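Proteasome accessory factor B/C (PafBC) (Paenarthrobacter aurescens, PDB 6SJ9) probably acts as a transcriptional regulator of the bacterial DNA damage response, joining winged helix-turn-helix units to WYL and WCX domains in one chain. Local coordinates at residues L288-A293 with V312-A317; R503-R508 with L557-R562; H158-I163 with S223-K228. All coordinates share one frame; numbering follows the deposited sequence. Where two conformers were deposited one is given.

Interaction 1 of 3, residues L288-A293 with V312-A317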
loop_
_atom_site.group_PDB
_atom_site.type_symbol
_atom_site.label_atom_id
_atom_site.label_comp_id
_atom_site.label_asym_id
_atom_site.label_seq_id
_atom_site.Cartn_x
_atom_site.Cartn_y
_atom_site.Cartn_z
ATOM N N LEU A 288 17.906 3.455 0.049
ATOM C CA LEU A 288 17.876 4.847 -0.402
ATOM C C LEU A 288 18.154 4.958 -1.895
ATOM O O LEU A 288 17.537 5.772 -2.579
ATOM C CB LEU A 288 18.887 5.695 0.374
ATOM C CG LEU A 288 18.820 7.184 0.075
ATOM C CD1 LEU A 288 17.378 7.650 0.264
ATOM C CD2 LEU A 288 19.746 7.995 0.986
ATOM N N ALA A 289 19.069 4.141 -2.423
ATOM C CA ALA A 289 19.424 4.268 -3.837
ATOM C C ALA A 289 18.256 3.901 -4.742
ATOM O O ALA A 289 18.048 4.538 -5.787
ATOM C CB ALA A 289 20.636 3.396 -4.186
ATOM N N GLU A 290 17.499 2.867 -4.377
ATOM C CA GLU A 290 16.318 2.535 -5.158
ATOM C C GLU A 290 15.343 3.696 -5.149
ATOM O O GLU A 290 14.800 4.054 -6.184
ATOM C CB GLU A 290 15.660 1.254 -4.640
ATOM C CG GLU A 290 14.422 0.881 -5.476
ATOM C CD GLU A 290 13.807 -0.462 -5.082
ATOM O OE1 GLU A 290 14.433 -1.173 -4.293
ATOM O OE2 GLU A 290 12.691 -0.800 -5.554
ATOM N N GLU A 291 15.136 4.325 -3.994
ATOM C CA GLU A 291 14.249 5.475 -3.954
ATOM C C GLU A 291 14.780 6.599 -4.844
ATOM O O GLU A 291 14.039 7.170 -5.658
ATOM C CB GLU A 291 14.074 5.971 -2.507
ATOM C CG GLU A 291 13.200 7.220 -2.455
ATOM C CD GLU A 291 13.179 7.881 -1.092
ATOM O OE1 GLU A 291 13.761 7.312 -0.153
ATOM O OE2 GLU A 291 12.631 9.002 -0.968
ATOM N N LEU A 292 16.066 6.913 -4.721
ATOM C CA LEU A 292 16.616 8.050 -5.463
ATOM C C LEU A 292 16.680 7.791 -6.963
ATOM O O LEU A 292 16.342 8.667 -7.749
ATOM C CB LEU A 292 17.987 8.423 -4.909
ATOM C CG LEU A 292 18.022 8.885 -3.447
ATOM C CD1 LEU A 292 19.447 9.211 -3.044
ATOM C CD2 LEU A 292 17.140 10.129 -3.213
ATOM N N ALA A 293 16.964 6.559 -7.375
ATOM C CA ALA A 293 16.936 6.216 -8.800
ATOM C C ALA A 293 15.559 6.444 -9.399
ATOM O O ALA A 293 15.448 6.798 -10.586
ATOM C CB ALA A 293 17.282 4.733 -8.991
ATOM N N VAL A 312 23.954 5.246 -9.535
ATOM C CA VAL A 312 24.497 5.125 -10.887
ATOM C C VAL A 312 24.350 3.703 -11.411
ATOM O O VAL A 312 23.923 3.492 -12.550
ATOM C CB VAL A 312 25.977 5.564 -10.889
ATOM C CG1 VAL A 312 26.678 5.168 -12.218
ATOM C CG2 VAL A 312 26.065 7.077 -10.640
ATOM N N ARG A 313 24.626 2.703 -10.569
ATOM C CA ARG A 313 24.516 1.323 -11.013
ATOM C C ARG A 313 23.106 1.013 -11.504
ATOM O O ARG A 313 22.929 0.369 -12.545
ATOM C CB ARG A 313 24.932 0.374 -9.890
ATOM C CG ARG A 313 24.934 -1.089 -10.311
ATOM C CD ARG A 313 24.317 -1.964 -9.242
ATOM N NE ARG A 313 24.865 -1.620 -7.932
ATOM C CZ ARG A 313 24.192 -1.722 -6.788
ATOM N NH1 ARG A 313 22.933 -2.153 -6.807
ATOM N NH2 ARG A 313 24.769 -1.378 -5.632
ATOM N N ARG A 314 22.085 1.488 -10.783
ATOM C CA ARG A 314 20.708 1.192 -11.192
ATOM C C ARG A 314 20.357 1.935 -12.462
ATOM O O ARG A 314 19.806 1.351 -13.397
ATOM C CB ARG A 314 19.731 1.583 -10.086
ATOM C CG ARG A 314 20.136 1.044 -8.760
ATOM C CD ARG A 314 19.174 1.486 -7.722
ATOM N NE ARG A 314 18.048 0.644 -7.889
ATOM C CZ ARG A 314 17.881 -0.438 -7.163
ATOM N NH1 ARG A 314 16.828 -1.228 -7.406
ATOM N NH2 ARG A 314 18.759 -0.668 -6.177
ATOM N N LEU A 315 20.722 3.216 -12.531
ATOM C CA LEU A 315 20.471 3.990 -13.734
ATOM C C LEU A 315 21.199 3.372 -14.919
ATOM O O LEU A 315 20.655 3.295 -16.034
ATOM C CB LEU A 315 20.919 5.444 -13.526
ATOM C CG LEU A 315 20.245 6.225 -12.400
ATOM C CD1 LEU A 315 20.893 7.592 -12.162
ATOM C CD2 LEU A 315 18.781 6.402 -12.709
ATOM N N GLN A 316 22.443 2.938 -14.692
ATOM C CA GLN A 316 23.243 2.372 -15.775
ATOM C C GLN A 316 22.725 1.013 -16.181
ATOM O O GLN A 316 22.641 0.703 -17.376
ATOM C CB GLN A 316 24.712 2.288 -15.378
ATOM C CG GLN A 316 25.589 1.895 -16.547
ATOM C CD GLN A 316 25.506 2.894 -17.676
ATOM O OE1 GLN A 316 25.855 4.062 -17.520
ATOM N NE2 GLN A 316 25.028 2.434 -18.830
ATOM N N ALA A 317 22.336 0.204 -15.211
ATOM C CA ALA A 317 21.790 -1.084 -15.583
ATOM C C ALA A 317 20.487 -0.903 -16.363
ATOM O O ALA A 317 20.205 -1.674 -17.289
ATOM C CB ALA A 317 21.656 -1.952 -14.332
#
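Arg-314 NH1 lies 3.9 Å from Glu-290 OE1, a long salt bridge in which the carboxylate oxygen sits well out of the guanidinium plane, so charge alone links the two and no N-H points at that oxygen. The carboxylate and guanidinium planes are only 11° apart. Glu-290 CB stands 3.7 Å above the guanidinium plane, over its centre, and CG comes to 3.7 Å from NH1, so the aliphatic root of the glutamate covers one face of the arginine head. The arginine chain runs straight through CD and then bends, chi3 of 78° turning NE out of the line of the chain. Before the bend, Arg-314 CD passes 4.0 Å from Ala-293 CB and 3.8 Å from Ala-289 O. On the next residue, Leu-315 brings CD2 to 4.3 Å from Ala-293 CB. The two alanines let the arginine shaft lie against helix 285-294, whose segment axis passes 9.4 Å from that of 312-317 at a crossing angle of -50°. Helix 285-294 is the second helix of the ferredoxin-like WCX domain, and helix 305-323 follows its last strand. Arg-313 and Glu-286 add a salt bridge between the same helices. Between 288-293 and 312-317 themselves there is no hydrogen bond, and the grip rests on apolar contact and a diffuse attraction of charges, while the bonds of Arg-314 NE to Gln-634 O and of Glu-290 OE2 to Gln-634 NE2 tie this helix pair to the other WCX domain.

Interaction 2 of 3, residues R503-R508 with L557-R562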
loop_
_atom_site.group_PDB
_atom_site.type_symbol
_atom_site.label_atom_id
_atom_site.label_comp_id
_atom_site.label_asym_id
_atom_site.label_seq_id
_atom_site.Cartn_x
_atom_site.Cartn_y
_atom_site.Cartn_z
ATOM N N ARG A 503 -32.500 1.061 -12.604
ATOM C CA ARG A 503 -32.490 1.547 -13.999
ATOM C C ARG A 503 -31.084 1.590 -14.589
ATOM O O ARG A 503 -30.153 2.148 -13.986
ATOM C CB ARG A 503 -33.071 2.974 -14.133
ATOM C CG ARG A 503 -34.470 3.144 -13.544
ATOM C CD ARG A 503 -35.029 4.561 -13.768
ATOM N NE ARG A 503 -36.271 4.641 -13.022
ATOM C CZ ARG A 503 -37.448 4.165 -13.454
ATOM N NH1 ARG A 503 -37.581 3.607 -14.677
ATOM N NH2 ARG A 503 -38.498 4.219 -12.637
ATOM N N GLN A 504 -30.990 1.151 -15.827
ATOM C CA GLN A 504 -29.777 1.343 -16.604
ATOM C C GLN A 504 -29.633 2.812 -17.030
ATOM O O GLN A 504 -30.620 3.539 -17.216
ATOM C CB GLN A 504 -29.824 0.432 -17.832
ATOM C CG GLN A 504 -28.556 -0.234 -18.104
ATOM C CD GLN A 504 -28.611 -1.180 -19.283
ATOM O OE1 GLN A 504 -28.898 -0.773 -20.378
ATOM N NE2 GLN A 504 -28.322 -2.452 -19.043
ATOM N N LEU A 505 -28.386 3.248 -17.205
ATOM C CA LEU A 505 -28.099 4.620 -17.612
ATOM C C LEU A 505 -27.279 4.626 -18.889
ATOM O O LEU A 505 -26.369 3.821 -19.066
ATOM C CB LEU A 505 -27.330 5.393 -16.513
ATOM C CG LEU A 505 -28.129 5.660 -15.219
ATOM C CD1 LEU A 505 -27.271 6.264 -14.122
ATOM C CD2 LEU A 505 -29.220 6.719 -15.539
ATOM N N ARG A 506 -27.592 5.563 -19.747
ATOM C CA ARG A 506 -26.715 5.946 -20.835
ATOM C C ARG A 506 -25.771 7.023 -20.315
ATOM O O ARG A 506 -26.222 8.106 -19.959
ATOM C CB ARG A 506 -27.504 6.531 -21.998
ATOM C CG ARG A 506 -26.662 6.819 -23.258
ATOM C CD ARG A 506 -26.122 5.549 -23.852
ATOM N NE ARG A 506 -25.603 5.730 -25.216
ATOM C CZ ARG A 506 -24.939 4.791 -25.872
ATOM N NH1 ARG A 506 -24.735 3.615 -25.286
ATOM N NH2 ARG A 506 -24.488 5.032 -27.105
ATOM N N LEU A 507 -24.475 6.733 -20.325
ATOM C CA LEU A 507 -23.444 7.604 -19.782
ATOM C C LEU A 507 -22.593 8.152 -20.921
ATOM O O LEU A 507 -22.146 7.400 -21.808
ATOM C CB LEU A 507 -22.563 6.839 -18.789
ATOM C CG LEU A 507 -21.227 7.496 -18.491
ATOM C CD1 LEU A 507 -21.422 8.825 -17.693
ATOM C CD2 LEU A 507 -20.367 6.440 -17.738
ATOM N N ARG A 508 -22.393 9.452 -20.908
ATOM C CA ARG A 508 -21.404 10.135 -21.738
ATOM C C ARG A 508 -20.293 10.611 -20.814
ATOM O O ARG A 508 -20.538 11.405 -19.911
ATOM C CB ARG A 508 -22.024 11.291 -22.503
ATOM C CG ARG A 508 -22.853 10.760 -23.707
ATOM C CD ARG A 508 -23.486 11.947 -24.352
ATOM N NE ARG A 508 -24.455 11.569 -25.334
ATOM C CZ ARG A 508 -25.375 12.421 -25.770
ATOM N NH1 ARG A 508 -25.400 13.656 -25.261
ATOM N NH2 ARG A 508 -26.251 12.045 -26.700
ATOM N N LEU A 557 -25.894 11.911 -18.005
ATOM C CA LEU A 557 -26.429 10.595 -17.662
ATOM C C LEU A 557 -27.920 10.662 -17.856
ATOM O O LEU A 557 -28.550 11.583 -17.323
ATOM C CB LEU A 557 -26.169 10.261 -16.202
ATOM C CG LEU A 557 -24.777 9.843 -15.831
ATOM C CD1 LEU A 557 -24.645 10.006 -14.350
ATOM C CD2 LEU A 557 -24.664 8.406 -16.180
ATOM N N GLU A 558 -28.485 9.672 -18.569
ATOM C CA GLU A 558 -29.892 9.578 -18.844
ATOM C C GLU A 558 -30.291 8.108 -18.769
ATOM O O GLU A 558 -29.649 7.248 -19.400
ATOM C CB GLU A 558 -30.306 10.113 -20.233
ATOM C CG GLU A 558 -29.539 11.301 -20.752
ATOM C CD GLU A 558 -30.086 12.644 -20.251
ATOM O OE1 GLU A 558 -31.042 12.634 -19.432
ATOM O OE2 GLU A 558 -29.558 13.712 -20.680
ATOM N N PRO A 559 -31.441 7.831 -18.180
ATOM C CA PRO A 559 -32.016 6.488 -18.296
ATOM C C PRO A 559 -32.195 6.133 -19.765
ATOM O O PRO A 559 -32.453 6.982 -20.609
ATOM C CB PRO A 559 -33.368 6.619 -17.586
ATOM C CG PRO A 559 -33.206 7.876 -16.673
ATOM C CD PRO A 559 -32.297 8.787 -17.449
ATOM N N ASN A 560 -32.067 4.868 -20.067
ATOM C CA ASN A 560 -32.284 4.369 -21.427
ATOM C C ASN A 560 -33.489 3.452 -21.476
ATOM O O ASN A 560 -33.669 2.709 -22.447
ATOM C CB ASN A 560 -31.056 3.639 -21.969
ATOM C CG ASN A 560 -30.707 2.395 -21.141
ATOM O OD1 ASN A 560 -31.454 1.997 -20.253
ATOM N ND2 ASN A 560 -29.620 1.726 -21.516
ATOM N N GLY A 561 -34.257 3.420 -20.398
ATOM C CA GLY A 561 -35.503 2.714 -20.378
ATOM C C GLY A 561 -35.365 1.286 -19.961
ATOM O O GLY A 561 -36.395 0.631 -19.727
ATOM N N ARG A 562 -34.140 0.767 -19.867
ATOM C CA ARG A 562 -33.978 -0.645 -19.530
ATOM C C ARG A 562 -33.657 -0.809 -18.045
ATOM O O ARG A 562 -33.042 0.069 -17.442
ATOM C CB ARG A 562 -32.922 -1.295 -20.421
ATOM C CG ARG A 562 -33.414 -1.213 -21.889
ATOM C CD ARG A 562 -32.338 -0.941 -22.883
ATOM N NE ARG A 562 -32.855 -1.261 -24.241
ATOM C CZ ARG A 562 -33.719 -0.510 -24.953
ATOM N NH1 ARG A 562 -34.261 0.624 -24.468
ATOM N NH2 ARG A 562 -34.078 -0.926 -26.135
HETATM O O HOH W 1 -33.221 2.791 -17.626
#
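Asn-560 has its CG between the backbone N and the carbonyl carbon (chi1 62°), and Gln-504 leaves its backbone at a chi1 of -137°; these torsions place the two CG atoms so that the amides can meet, the extended Gln-504 chain carrying OE1 across. Asn-560 ND2 donates to Gln-504 OE1 at 2.8 Å, almost straight, on a lone pair in the carbonyl plane, although the two amide planes are turned 61° apart. The other branch of the asparagine, OD1, accepts from Arg-562 N at 3.0 Å from above its carbonyl plane, which makes an Asx turn round Gly-561. That turn delivers Arg-562 O to Gln-504 N, 2.8 Å away, and a water lies 2.7 Å from both Arg-562 O and Gln-504 O. An alanine in place of Asn-560 would probably leave Gln-504 OE1 without this donor and the turn free to shift, since Arg-562 N would lose its side-chain acceptor. Next to the turn, strand 503-510 pairs antiparallel with 554-560, the edge strand of the five-stranded sheet in the Sm-fold of this WYL domain, which helix 489-501 precedes. Arg-506 N reaches Glu-558 O at 2.7 Å, and Glu-558 N returns to Arg-506 O; the arginine's head turns elsewhere, to Glu-519. On the face toward the helix, Leu-557 and Leu-507 lie side by side, pointing the same way, with CD2 of Leu-557 3.6 Å from CD1 of Leu-507. Leu-505 CD1 lies 4.0 Å from Leu-557 CD2, and Ala-491, Ile-495 and Ala-498 of helix 489-501 pack on Leu-557 and Leu-505.

Interaction 3 of 3, residues H158-I163 with S223-K228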
loop_
_atom_site.group_PDB
_atom_site.type_symbol
_atom_site.label_atom_id
_atom_site.label_comp_id
_atom_site.label_asym_id
_atom_site.label_seq_id
_atom_site.Cartn_x
_atom_site.Cartn_y
_atom_site.Cartn_z
ATOM N N HIS A 158 9.907 -25.132 0.987
ATOM C CA HIS A 158 8.824 -26.087 0.793
ATOM C C HIS A 158 9.358 -27.385 0.202
ATOM O O HIS A 158 8.970 -28.476 0.638
ATOM C CB HIS A 158 7.710 -25.522 -0.112
ATOM C CG HIS A 158 6.509 -26.424 -0.230
ATOM N ND1 HIS A 158 5.949 -26.792 -1.448
ATOM C CD2 HIS A 158 5.757 -27.029 0.720
ATOM C CE1 HIS A 158 4.922 -27.604 -1.236
ATOM N NE2 HIS A 158 4.790 -27.776 0.070
ATOM N N GLY A 159 10.266 -27.287 -0.759
ATOM C CA GLY A 159 10.800 -28.503 -1.350
ATOM C C GLY A 159 12.056 -29.035 -0.658
ATOM O O GLY A 159 12.645 -30.013 -1.134
ATOM N N LYS A 160 12.475 -28.398 0.441
ATOM C CA LYS A 160 13.669 -28.812 1.177
ATOM C C LYS A 160 14.902 -28.847 0.270
ATOM O O LYS A 160 15.675 -29.806 0.286
ATOM C CB LYS A 160 13.451 -30.173 1.872
ATOM C CG LYS A 160 12.353 -30.090 2.913
ATOM C CD LYS A 160 12.187 -31.365 3.664
ATOM C CE LYS A 160 11.309 -31.118 4.902
ATOM N NZ LYS A 160 9.863 -31.103 4.508
ATOM N N HIS A 161 15.056 -27.828 -0.536
ATOM C CA HIS A 161 16.188 -27.626 -1.402
ATOM C C HIS A 161 17.097 -26.542 -0.816
ATOM O O HIS A 161 16.614 -25.451 -0.465
ATOM C CB HIS A 161 15.727 -27.168 -2.782
ATOM C CG HIS A 161 14.800 -28.117 -3.437
ATOM N ND1 HIS A 161 15.064 -29.471 -3.514
ATOM C CD2 HIS A 161 13.641 -27.911 -4.106
ATOM C CE1 HIS A 161 14.083 -30.056 -4.168
ATOM N NE2 HIS A 161 13.227 -29.131 -4.562
ATOM N N PRO A 162 18.404 -26.786 -0.804
ATOM C CA PRO A 162 19.365 -25.716 -0.514
ATOM C C PRO A 162 19.377 -24.724 -1.684
ATOM O O PRO A 162 18.841 -25.004 -2.774
ATOM C CB PRO A 162 20.703 -26.458 -0.342
ATOM C CG PRO A 162 20.519 -27.753 -1.086
ATOM C CD PRO A 162 19.027 -28.064 -1.251
ATOM N N ILE A 163 19.972 -23.549 -1.452
ATOM C CA ILE A 163 20.017 -22.480 -2.446
ATOM C C ILE A 163 21.438 -21.929 -2.553
ATOM O O ILE A 163 22.304 -22.174 -1.709
ATOM C CB ILE A 163 19.060 -21.292 -2.120
ATOM C CG1 ILE A 163 19.468 -20.633 -0.810
ATOM C CG2 ILE A 163 17.634 -21.783 -2.011
ATOM C CD1 ILE A 163 18.547 -19.447 -0.385
ATOM N N SER A 223 18.811 -31.836 -1.248
ATOM C CA SER A 223 17.903 -31.907 -0.117
ATOM C C SER A 223 18.623 -31.387 1.122
ATOM O O SER A 223 19.854 -31.345 1.181
ATOM C CB SER A 223 17.451 -33.325 0.196
ATOM O OG SER A 223 18.643 -34.077 0.337
ATOM N N PHE A 224 17.817 -31.005 2.115
ATOM C CA PHE A 224 18.316 -30.738 3.453
ATOM C C PHE A 224 17.120 -30.843 4.375
ATOM O O PHE A 224 15.974 -30.822 3.924
ATOM C CB PHE A 224 18.954 -29.355 3.546
ATOM C CG PHE A 224 17.964 -28.260 3.649
ATOM C CD1 PHE A 224 17.316 -27.780 2.517
ATOM C CD2 PHE A 224 17.712 -27.646 4.870
ATOM C CE1 PHE A 224 16.421 -26.766 2.589
ATOM C CE2 PHE A 224 16.817 -26.618 4.957
ATOM C CZ PHE A 224 16.154 -26.157 3.814
ATOM N N HIS A 225 17.394 -30.953 5.668
ATOM C CA HIS A 225 16.423 -30.843 6.756
ATOM C C HIS A 225 16.815 -29.652 7.620
ATOM O O HIS A 225 17.965 -29.626 8.061
ATOM C CB HIS A 225 16.468 -32.130 7.644
ATOM C CG HIS A 225 16.043 -33.390 6.952
ATOM N ND1 HIS A 225 14.795 -33.547 6.391
ATOM C CD2 HIS A 225 16.684 -34.577 6.784
ATOM C CE1 HIS A 225 14.696 -34.760 5.873
ATOM N NE2 HIS A 225 15.828 -35.407 6.101
ATOM N N PRO A 226 15.945 -28.696 7.928
ATOM C CA PRO A 226 16.297 -27.699 8.938
ATOM C C PRO A 226 16.334 -28.323 10.323
ATOM O O PRO A 226 15.658 -29.334 10.580
ATOM C CB PRO A 226 15.173 -26.655 8.812
ATOM C CG PRO A 226 14.009 -27.435 8.315
ATOM C CD PRO A 226 14.585 -28.488 7.399
ATOM N N PRO A 227 17.130 -27.769 11.243
ATOM C CA PRO A 227 17.247 -28.358 12.603
ATOM C C PRO A 227 15.931 -28.219 13.363
ATOM O O PRO A 227 15.197 -27.261 13.164
ATOM C CB PRO A 227 18.360 -27.528 13.270
ATOM C CG PRO A 227 18.308 -26.248 12.613
ATOM C CD PRO A 227 17.849 -26.490 11.145
ATOM N N LYS A 228 15.587 -29.224 14.165
ATOM C CA LYS A 228 14.305 -29.154 14.872
ATOM C C LYS A 228 14.292 -28.003 15.868
ATOM O O LYS A 228 13.282 -27.308 15.999
ATOM C CB LYS A 228 13.987 -30.474 15.579
ATOM C CG LYS A 228 12.599 -31.070 15.218
ATOM C CD LYS A 228 11.456 -30.027 15.319
ATOM C CE LYS A 228 10.058 -30.604 14.975
ATOM N NZ LYS A 228 8.933 -29.571 15.018
#
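Lys-160 and Phe-224 bury the most surface here, with Ser-223 next, and the carbonyl of Lys-160 is where all three converge. Its O takes a weak hydrogen bond from Phe-224 N at 3.1 Å, bent well away from straight, and a CA-H...O contact from Ser-223 CA, also 3.1 Å long. The lysine meets segment 223-228 again through its aliphatic part: Lys-160 CB is 3.3 Å from Phe-224 O, and CG and CD follow alongside at longer range. Phe-224 has its CG between the backbone N and the carbonyl carbon (chi1 78°), and the CD1-CE1 side of the ring ends up against the 160-162 backbone. There Phe-224 CE1 comes 3.3 Å from His-161 O, while its CD1 lies 4.1 Å from Pro-162 CD. Glu-181 and Pro-182 of strand 175-188 also touch the phenylalanine. His-161 bonds through ND1 to Gly-222 O, a second tie to the same loop. Lys-160, with its positive phi, is the C-prime residue of the Schellman motif that ends helix 147-159, the helix leading into the first strand of this WYL domain's Sm-fold.

How the interactions relate
Along the chain the order is interaction 3, then 1, then 2, each closing before the next opens. Interaction 3 lies at the C-terminal end of helix 147-159, in the first WYL domain, interaction 1 joins two helices of the WCX domain that follows, and interaction 2 pairs the edge strand 554-560 with strand 503-510 in the second WYL domain. None touches another: the centres of 1 and 3 are 34 Å apart, those of 1 and 2 are 50 Å apart, and those of 2 and 3 are 61 Å apart, on opposite sides of the chain's centre. The contacts in the two WYL domains thus lie far apart, whereas the two WCX domains meet beside interaction 1, within a single chain.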